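Local coordinates for protein glutathione transferase (Mesorhizobium loti, PDB 1R9C) that catalyses the manganese-dependent hydration of the antibiotic fosfomycin and thereby confers resistance to it, acting as a homodimer, at residues Gly24-Arg29 / His115-His120; Glu84-Leu89 / Ile107-Asp112. All blocks are in the same frame, centred on the assembly; numbering follows the deposited sequence.

Contact 1. Residues Gly24-Arg29 / His115-His120; sequences GVFDAR and HMFELH. With MN (manganese (II) ion), chain C.
Phe26, in the last turn of helix 15-26, pushes its ring between Phe117 and Leu119, two residues on the same side of strand 116-120. The outer end of the ring does the touching. Phe26 CZ meets CD2 of Phe117 at 4.0 Å, and Phe26 CE2 meets the CD2 methyl of Leu119 at 3.7 Å. With centroids 5.8 Å apart and planes at 66°, the two rings form an edge-to-face pair in which Phe26 offers its edge and Phe117 its face. Val25 packs beside the ring: its CG1, anti to the backbone N (chi1 -177°), lies over the centre of the Phe26 ring, 4.1 Å above its plane, and also reaches CD1 of Leu119 at 4.2 Å. A wide, flat Phe26 can touch two strand residues at once, and the forked Leu119 can give one methyl to each helical residue. Such an apolar helix-on-sheet interface belongs to the glyoxalase (VOC) fold, whose curved sheets carry metal ligands on the face turned from the helices. Glu118, between the two apolar residues, points the other way, and its extended chain brings OE1 to the manganese ion at 1.9 Å. His69 and His7 of the second subunit complete the protein ligands, and a water oxygen binds the manganese at 2.2 Å. Glu118 OE2 is hydrogen-bonded to Ser106 OG, a second-shell bond that probably helps fix the carboxylate's rotation.

Contact 2. Residues Glu84-Leu89 / Ile107-Asp112; sequences ERVGKL and IYFYDD
Val86 faces strand 106-110 from helix 79-89 and lays both methyls against one side of Phe109, CG1 at the stem and CG2 over the ring. Val86 CG1 sits against CB of Phe109 at 3.7 Å, where the side chain leaves the strand. Val86 CG2 rides over one face of the ring, 3.9 Å above the plane and displaced toward the rim, with Phe109 CD2 its nearest ring atom at 3.9 Å. Measured from Val86 CG2 to the centroid of the Phe109 ring, this CH-pi contact spans 4.2 Å and lies 22° off the ring normal, so the methyl sits over the face, off-centre. The side chains run at a slant to one another. Phe109 takes up the sterically demanding place between its own backbone N and carbonyl carbon (chi1 72°), and in that setting the ring turns its flat side to the valine. A beta-branched residue suits the helix position because its two methyls can serve the stem and the face together; a broad aromatic suits the strand because one face can receive a methyl. Ile107, two residues earlier on the strand, adds a looser touch, its CG2 4.5 Å from Val86 CG2, and packs further along the helix on Phe79 and Tyr82. Phe109 also meets Val25 and Phe26, so residues of both helices pack on it. Tyr108, by contrast, points away from the helix and packs against the manganese ligands Glu118 and His69. This is the VOC fold's layout: a curved beta sheet with helices on its outer face and metal ligands, here Glu118 and His69, on the inner.

The centres of the two contacts are about 8 Å apart, and both rest on the same three-stranded sheet, where strands 106-110 and 116-120 are antiparallel neighbours. Along the chain the order is 24-29, 84-89, 107-112, 115-120, so contact 2 falls wholly between the two segments of contact 1. Probable backbone hydrogen bonds stitch the strands together: Leu119 N to Ile107 O at 2.8 Å and Phe117 N to Phe109 O at 2.9 Å. Helices 15-26 and 79-89 share one apolar sheet face, with Val25, Phe26 and Val86 all meeting Phe109, while the opposite face bears Glu118 and the manganese. Arg85 NH1 also makes a weak hydrogen bond to Val25 O, joining the helices directly.

Contact 1. Residues Gly24-Arg29 / His115-His120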
loop_
_atom_site.group_PDB
_atom_site.type_symbol
_atom_site.label_atom_id
_atom_site.label_comp_id
_atom_site.label_asym_id
_atom_site.label_seq_id
_atom_site.Cartn_x
_atom_site.Cartn_y
_atom_site.Cartn_z
ATOM N N GLY A 24 -9.589 13.044 -7.658
ATOM C CA GLY A 24 -9.030 14.370 -7.864
ATOM C C GLY A 24 -7.521 14.296 -8.044
ATOM O O GLY A 24 -6.980 14.963 -8.934
ATOM N N VAL A 25 -6.850 13.496 -7.216
ATOM C CA VAL A 25 -5.381 13.428 -7.257
ATOM C C VAL A 25 -4.904 12.415 -8.288
ATOM O O VAL A 25 -4.022 12.737 -9.086
ATOM C CB VAL A 25 -4.720 13.162 -5.878
ATOM C CG1 VAL A 25 -3.217 13.179 -5.986
ATOM C CG2 VAL A 25 -5.103 14.202 -4.880
ATOM N N PHE A 26 -5.484 11.211 -8.299
ATOM C CA PHE A 26 -4.919 10.149 -9.122
ATOM C C PHE A 26 -5.699 9.824 -10.385
ATOM O O PHE A 26 -5.292 8.948 -11.123
ATOM C CB PHE A 26 -4.711 8.848 -8.317
ATOM C CG PHE A 26 -3.971 9.018 -7.012
ATOM C CD1 PHE A 26 -4.662 9.010 -5.809
ATOM C CD2 PHE A 26 -2.581 9.082 -6.961
ATOM C CE1 PHE A 26 -3.970 9.118 -4.579
ATOM C CE2 PHE A 26 -1.905 9.207 -5.737
ATOM C CZ PHE A 26 -2.596 9.211 -4.547
ATOM N N ASP A 27 -6.814 10.521 -10.632
ATOM C CA ASP A 27 -7.765 10.124 -11.657
ATOM C C ASP A 27 -8.228 8.673 -11.460
ATOM O O ASP A 27 -8.429 7.941 -12.417
ATOM C CB ASP A 27 -7.206 10.359 -13.073
ATOM C CG ASP A 27 -8.267 10.805 -14.054
ATOM O OD1 ASP A 27 -9.434 11.094 -13.641
ATOM O OD2 ASP A 27 -8.023 10.904 -15.283
ATOM N N ALA A 28 -8.368 8.259 -10.205
ATOM C CA ALA A 28 -8.913 6.933 -9.926
ATOM C C ALA A 28 -10.288 6.786 -10.571
ATOM O O ALA A 28 -11.052 7.739 -10.595
ATOM C CB ALA A 28 -9.029 6.729 -8.435
ATOM N N ARG A 29 -10.603 5.571 -11.033
ATOM C CA ARG A 29 -11.889 5.221 -11.640
ATOM C C ARG A 29 -12.608 4.260 -10.668
ATOM O O ARG A 29 -12.066 3.207 -10.310
ATOM C CB ARG A 29 -11.646 4.537 -13.002
ATOM C CG ARG A 29 -12.899 4.094 -13.768
ATOM C CD ARG A 29 -12.652 3.090 -14.921
ATOM N NE ARG A 29 -13.520 1.906 -14.817
ATOM C CZ ARG A 29 -14.853 1.910 -14.946
ATOM N NH1 ARG A 29 -15.517 3.033 -15.220
ATOM N NH2 ARG A 29 -15.532 0.775 -14.802
ATOM N N HIS A 115 -3.440 9.013 6.391
ATOM C CA HIS A 115 -2.584 8.279 5.463
ATOM C C HIS A 115 -1.692 9.244 4.687
ATOM O O HIS A 115 -2.196 10.226 4.132
ATOM C CB HIS A 115 -3.407 7.497 4.434
ATOM C CG HIS A 115 -4.429 6.576 5.036
ATOM N ND1 HIS A 115 -5.783 6.766 4.867
ATOM C CD2 HIS A 115 -4.296 5.416 5.725
ATOM C CE1 HIS A 115 -6.446 5.790 5.470
ATOM N NE2 HIS A 115 -5.567 4.963 6.013
ATOM N N MET A 116 -0.397 8.931 4.605
ATOM C CA MET A 116 0.526 9.718 3.769
ATOM C C MET A 116 0.679 9.074 2.381
ATOM O O MET A 116 0.867 7.839 2.242
ATOM C CB MET A 116 1.898 9.877 4.436
ATOM C CG MET A 116 2.864 10.887 3.756
ATOM S SD MET A 116 4.583 10.737 4.359
ATOM C CE MET A 116 4.383 11.651 5.751
ATOM N N PHE A 117 0.633 9.918 1.363
ATOM C CA PHE A 117 0.886 9.490 -0.023
ATOM C C PHE A 117 1.998 10.331 -0.564
ATOM O O PHE A 117 2.273 11.407 -0.008
ATOM C CB PHE A 117 -0.363 9.715 -0.875
ATOM C CG PHE A 117 -1.484 8.777 -0.541
ATOM C CD1 PHE A 117 -2.488 9.164 0.347
ATOM C CD2 PHE A 117 -1.505 7.492 -1.076
ATOM C CE1 PHE A 117 -3.521 8.270 0.700
ATOM C CE2 PHE A 117 -2.540 6.592 -0.755
ATOM C CZ PHE A 117 -3.543 6.990 0.129
ATOM N N GLU A 118 2.645 9.860 -1.629
ATOM C CA GLU A 118 3.768 10.575 -2.224
ATOM C C GLU A 118 3.551 10.486 -3.743
ATOM O O GLU A 118 3.094 9.462 -4.235
ATOM C CB GLU A 118 5.094 9.896 -1.856
ATOM C CG GLU A 118 6.312 10.516 -2.568
ATOM C CD GLU A 118 7.652 9.883 -2.212
ATOM O OE1 GLU A 118 7.746 8.927 -1.355
ATOM O OE2 GLU A 118 8.661 10.420 -2.784
ATOM N N LEU A 119 3.825 11.584 -4.446
ATOM C CA LEU A 119 3.967 11.581 -5.907
ATOM C C LEU A 119 5.439 11.876 -6.150
ATOM O O LEU A 119 5.945 12.913 -5.706
ATOM C CB LEU A 119 3.094 12.684 -6.527
ATOM C CG LEU A 119 1.624 12.565 -6.108
ATOM C CD1 LEU A 119 0.882 13.818 -6.479
ATOM C CD2 LEU A 119 0.966 11.322 -6.790
ATOM N N HIS A 120 6.129 10.949 -6.814
ATOM C CA HIS A 120 7.584 10.987 -6.956
ATOM C C HIS A 120 7.945 10.950 -8.467
ATOM O O HIS A 120 7.404 10.138 -9.175
ATOM C CB HIS A 120 8.187 9.764 -6.229
ATOM C CG HIS A 120 9.677 9.696 -6.311
ATOM N ND1 HIS A 120 10.484 10.760 -5.984
ATOM C CD2 HIS A 120 10.507 8.693 -6.687
ATOM C CE1 HIS A 120 11.753 10.427 -6.166
ATOM N NE2 HIS A 120 11.793 9.176 -6.591
HETATM MN MN MN C . 9.064 7.819 -0.481
HETATM O O HOH W 1 10.604 6.701 0.655
#

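Contact 2. Residues Glu84-Leu89 / Ile107-Asp112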
loop_
_atom_site.group_PDB
_atom_site.type_symbol
_atom_site.label_atom_id
_atom_site.label_comp_id
_atom_site.label_asym_id
_atom_site.label_seq_id
_atom_site.Cartn_x
_atom_site.Cartn_y
_atom_site.Cartn_z
ATOM N N GLU A 84 -0.791 21.540 -7.564
ATOM C CA GLU A 84 -2.066 22.232 -7.782
ATOM C C GLU A 84 -3.288 21.373 -7.462
ATOM O O GLU A 84 -4.199 21.843 -6.771
ATOM C CB GLU A 84 -2.175 22.680 -9.243
ATOM C CG GLU A 84 -1.504 24.010 -9.541
ATOM C CD GLU A 84 -1.424 24.327 -11.040
ATOM O OE1 GLU A 84 -2.326 23.894 -11.811
ATOM O OE2 GLU A 84 -0.455 25.017 -11.446
ATOM N N ARG A 85 -3.331 20.141 -7.991
ATOM C CA ARG A 85 -4.451 19.236 -7.738
ATOM C C ARG A 85 -4.581 19.014 -6.228
ATOM O O ARG A 85 -5.672 19.088 -5.668
ATOM C CB ARG A 85 -4.278 17.870 -8.447
ATOM C CG ARG A 85 -4.493 17.823 -9.976
ATOM C CD ARG A 85 -4.007 16.493 -10.617
ATOM N NE ARG A 85 -4.640 16.167 -11.902
ATOM C CZ ARG A 85 -5.256 14.996 -12.175
ATOM N NH1 ARG A 85 -5.335 14.037 -11.266
ATOM N NH2 ARG A 85 -5.810 14.782 -13.367
ATOM N N VAL A 86 -3.457 18.731 -5.565
ATOM C CA VAL A 86 -3.469 18.539 -4.112
ATOM C C VAL A 86 -4.021 19.793 -3.433
ATOM O O VAL A 86 -4.866 19.705 -2.547
ATOM C CB VAL A 86 -2.059 18.108 -3.583
ATOM C CG1 VAL A 86 -2.003 18.092 -2.051
ATOM C CG2 VAL A 86 -1.715 16.699 -4.146
ATOM N N GLY A 87 -3.558 20.951 -3.894
ATOM C CA GLY A 87 -4.076 22.242 -3.477
ATOM C C GLY A 87 -5.586 22.398 -3.577
ATOM O O GLY A 87 -6.228 22.757 -2.599
ATOM N N LYS A 88 -6.166 22.085 -4.737
ATOM C CA LYS A 88 -7.605 22.307 -4.927
ATOM C C LYS A 88 -8.477 21.407 -4.015
ATOM O O LYS A 88 -9.614 21.766 -3.672
ATOM C CB LYS A 88 -7.992 22.164 -6.406
ATOM N N LEU A 89 -7.922 20.273 -3.592
ATOM C CA LEU A 89 -8.615 19.389 -2.660
ATOM C C LEU A 89 -8.489 19.794 -1.192
ATOM O O LEU A 89 -9.199 19.258 -0.342
ATOM C CB LEU A 89 -8.188 17.946 -2.842
ATOM C CG LEU A 89 -8.674 17.275 -4.130
ATOM C CD1 LEU A 89 -7.796 16.072 -4.369
ATOM C CD2 LEU A 89 -10.152 16.859 -4.037
ATOM N N ILE A 107 6.126 15.198 -4.023
ATOM C CA ILE A 107 5.075 15.872 -3.270
ATOM C C ILE A 107 4.583 14.835 -2.236
ATOM O O ILE A 107 4.239 13.704 -2.618
ATOM C CB ILE A 107 3.905 16.258 -4.221
ATOM C CG1 ILE A 107 4.369 17.187 -5.330
ATOM C CG2 ILE A 107 2.708 16.862 -3.439
ATOM C CD1 ILE A 107 3.579 17.008 -6.629
ATOM N N TYR A 108 4.553 15.206 -0.954
ATOM C CA TYR A 108 3.964 14.308 0.057
ATOM C C TYR A 108 2.752 15.017 0.611
ATOM O O TYR A 108 2.832 16.188 0.927
ATOM C CB TYR A 108 4.905 14.052 1.233
ATOM C CG TYR A 108 6.201 13.381 0.894
ATOM C CD1 TYR A 108 7.276 14.132 0.449
ATOM C CD2 TYR A 108 6.378 12.000 1.055
ATOM C CE1 TYR A 108 8.480 13.544 0.131
ATOM C CE2 TYR A 108 7.625 11.404 0.754
ATOM C CZ TYR A 108 8.647 12.190 0.274
ATOM O OH TYR A 108 9.885 11.674 -0.030
ATOM N N PHE A 109 1.646 14.297 0.711
ATOM C CA PHE A 109 0.388 14.864 1.172
ATOM C C PHE A 109 -0.355 13.789 1.993
ATOM O O PHE A 109 0.053 12.635 2.017
ATOM C CB PHE A 109 -0.439 15.392 -0.020
ATOM C CG PHE A 109 -1.035 14.312 -0.897
ATOM C CD1 PHE A 109 -2.312 13.817 -0.656
ATOM C CD2 PHE A 109 -0.315 13.802 -1.983
ATOM C CE1 PHE A 109 -2.841 12.808 -1.461
ATOM C CE2 PHE A 109 -0.844 12.808 -2.793
ATOM C CZ PHE A 109 -2.117 12.320 -2.545
ATOM N N TYR A 110 -1.384 14.194 2.719
ATOM C CA TYR A 110 -2.146 13.278 3.563
ATOM C C TYR A 110 -3.560 13.305 3.023
ATOM O O TYR A 110 -4.021 14.358 2.581
ATOM C CB TYR A 110 -2.171 13.775 5.017
ATOM C CG TYR A 110 -0.797 13.930 5.618
ATOM C CD1 TYR A 110 -0.096 15.112 5.457
ATOM C CD2 TYR A 110 -0.181 12.862 6.279
ATOM C CE1 TYR A 110 1.156 15.272 5.974
ATOM C CE2 TYR A 110 1.099 12.986 6.786
ATOM C CZ TYR A 110 1.751 14.216 6.653
ATOM O OH TYR A 110 3.001 14.387 7.145
ATOM N N ASP A 111 -4.275 12.183 3.092
ATOM C CA ASP A 111 -5.707 12.225 2.821
ATOM C C ASP A 111 -6.401 12.694 4.111
ATOM O O ASP A 111 -5.765 13.374 4.966
ATOM C CB ASP A 111 -6.198 10.834 2.375
ATOM C CG ASP A 111 -6.100 9.800 3.492
ATOM O OD1 ASP A 111 -6.455 8.644 3.252
ATOM O OD2 ASP A 111 -5.706 10.067 4.650
ATOM N N ASP A 112 -7.679 12.332 4.300
ATOM C CA ASP A 112 -8.417 12.901 5.438
ATOM C C ASP A 112 -8.298 12.045 6.689
ATOM O O ASP A 112 -8.907 12.345 7.713
ATOM C CB ASP A 112 -9.908 13.076 5.110
ATOM C CG ASP A 112 -10.188 14.251 4.199
ATOM O OD1 ASP A 112 -9.383 15.222 4.134
ATOM O OD2 ASP A 112 -11.233 14.293 3.523
#